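Local coordinates for hypothetical protein BACOVA_04980 (Bacteroides ovatus, PDB 3UFI) that is a putative cell adhesion protein of the fimbrillin type, probably serving as a pilus subunit on the bacterial surface, at residues R32-G35 and A36-G39. Sequence-based numbering, arbitrary orientation.
Sequences RAVG and AAWG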
ATOM      1  N   ARG A  32     -12.698  -2.741   8.303  1.00 31.87           N
ATOM      2  CA  ARG A  32     -13.703  -3.335   7.428  1.00 31.60           C
ATOM      3  C   ARG A  32     -13.168  -3.600   6.032  1.00 34.06           C
ATOM      4  O   ARG A  32     -12.181  -2.980   5.621  1.00 31.13           O
ATOM      5  CB  ARG A  32     -14.890  -2.354   7.296  1.00 30.95           C
ATOM      6  CG  ARG A  32     -15.581  -1.970   8.613  1.00 32.73           C
ATOM      7  CD  ARG A  32     -16.750  -1.033   8.359  1.00 35.59           C
ATOM      8  NE  ARG A  32     -17.751  -1.664   7.504  1.00 41.69           N
ATOM      9  CZ  ARG A  32     -18.739  -2.444   7.929  1.00 53.85           C
ATOM     10  NH1 ARG A  32     -18.918  -2.654   9.229  1.00 42.87           N
ATOM     11  NH2 ARG A  32     -19.567  -3.008   7.059  1.00 33.50           N
ATOM     12  N   ALA A  33     -13.856  -4.494   5.285  1.00 31.41           N
ATOM     13  CA  ALA A  33     -13.618  -4.714   3.860  1.00 30.08           C
ATOM     14  C   ALA A  33     -14.455  -3.629   3.224  1.00 33.59           C
ATOM     15  O   ALA A  33     -15.659  -3.562   3.490  1.00 33.35           O
ATOM     16  CB  ALA A  33     -14.055  -6.112   3.438  1.00 30.50           C
ATOM     17  N   VAL A  34     -13.833  -2.730   2.472  1.00 30.14           N
ATOM     18  CA  VAL A  34     -14.576  -1.621   1.896  0.50 30.37           C
ATOM     19  C   VAL A  34     -14.205  -1.444   0.413  1.00 34.88           C
ATOM     20  O   VAL A  34     -13.029  -1.448   0.025  1.00 32.93           O
ATOM     21  CB  VAL A  34     -14.429  -0.320   2.744  0.50 34.22           C
ATOM     22  CG1 VAL A  34     -13.004   0.257   2.716  0.50 32.65           C
ATOM     23  CG2 VAL A  34     -15.472   0.717   2.348  0.50 34.65           C
ATOM     24  N   GLY A  35     -15.243  -1.351  -0.400  1.00 35.62           N
ATOM     25  CA  GLY A  35     -15.091  -1.203  -1.836  1.00 37.27           C
ATOM     26  C   GLY A  35     -15.340   0.202  -2.323  1.00 47.13           C
ATOM     27  O   GLY A  35     -15.279   0.443  -3.525  1.00 49.07           O
ATOM     28  N   ALA A  36     -15.624   1.139  -1.414  1.00 46.14           N
ATOM     29  CA  ALA A  36     -15.941   2.503  -1.810  1.00 47.13           C
ATOM     30  C   ALA A  36     -14.778   3.474  -1.529  1.00 52.51           C
ATOM     31  O   ALA A  36     -14.972   4.684  -1.625  1.00 55.40           O
ATOM     32  CB  ALA A  36     -17.227   2.958  -1.120  1.00 48.78           C
ATOM     33  N   ALA A  37     -13.557   2.946  -1.300  1.00 46.46           N
ATOM     34  CA  ALA A  37     -12.339   3.713  -1.017  1.00 44.51           C
ATOM     35  C   ALA A  37     -11.278   3.619  -2.148  1.00 45.46           C
ATOM     36  O   ALA A  37     -10.083   3.760  -1.874  1.00 45.71           O
ATOM     37  CB  ALA A  37     -11.726   3.219   0.283  1.00 45.13           C
ATOM     38  N   TRP A  38     -11.696   3.344  -3.396  1.00 37.44           N
ATOM     39  CA  TRP A  38     -10.768   3.310  -4.532  1.00 34.28           C
ATOM     40  C   TRP A  38     -10.742   4.687  -5.170  1.00 39.12           C
ATOM     41  O   TRP A  38     -11.778   5.358  -5.190  1.00 39.82           O
ATOM     42  CB  TRP A  38     -11.222   2.270  -5.599  1.00 30.55           C
ATOM     43  CG  TRP A  38     -11.110   0.832  -5.195  1.00 28.60           C
ATOM     44  CD1 TRP A  38     -12.116   0.028  -4.753  1.00 31.49           C
ATOM     45  CD2 TRP A  38      -9.924   0.026  -5.207  1.00 26.70           C
ATOM     46  NE1 TRP A  38     -11.630  -1.231  -4.479  1.00 30.22           N
ATOM     47  CE2 TRP A  38     -10.295  -1.271  -4.787  1.00 30.21           C
ATOM     48  CE3 TRP A  38      -8.581   0.266  -5.556  1.00 26.66           C
ATOM     49  CZ2 TRP A  38      -9.376  -2.321  -4.704  1.00 28.56           C
ATOM     50  CZ3 TRP A  38      -7.671  -0.782  -5.497  1.00 27.41           C
ATOM     51  CH2 TRP A  38      -8.064  -2.053  -5.059  1.00 28.17           C
ATOM     52  N   GLY A  39      -9.606   5.069  -5.749  1.00 35.49           N
ATOM     53  CA  GLY A  39      -9.503   6.279  -6.556  1.00 35.60           C
ATOM     54  C   GLY A  39     -10.120   5.971  -7.909  1.00 42.59           C
ATOM     55  O   GLY A  39     -10.079   4.817  -8.360  1.00 41.68           O
TER
HETATM   56  O   HOH W   1     -12.266   0.532  -1.615  1.00 52.59           O
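A backbone turn at the end of strand 30-34 carries the chain from Val34 round to Ala37. The chain leaves extended geometry at Gly35, where psi falls to 2°, and Ala36 and Ala37 continue the bend with similar angles. A water sits inside the turn. It donates to Val34 O at 2.7 Å and accepts from Ala37 N at 2.8 Å, joining two backbone groups that make no direct bond to each other.

The two methyl branches of Val34 diverge over the bend. CG1 lies between the backbone N and the carbonyl carbon (chi1 68°) and meets Ala37 CB at 4.0 Å. CG2 turns the other way and approaches Ala36 N at 3.8 Å; its approach to Ala36 CB is looser. Val34 is modelled in two conformers, so these contacts describe one of them.

Trp38 brings the edge of its indole back to the turn. Its CD1 lies 3.4 Å from Gly35 O, which is close to the ring plane. Trp38 NE1 is 4.1 Å from Gly35 O and gives its hydrogen bond to Gly19 O. Phe76 and Phe155 pack edge-to-face with the indole.

This is a surface turn leading from strand 30-34 toward strand 43-51 in the fimbrillin-like fold. The water links its two backbone groups, and the indole edge lies against Gly35 O. The valine packing is less certain. The NE1 hydrogen bond ties the indole to strand 16-25.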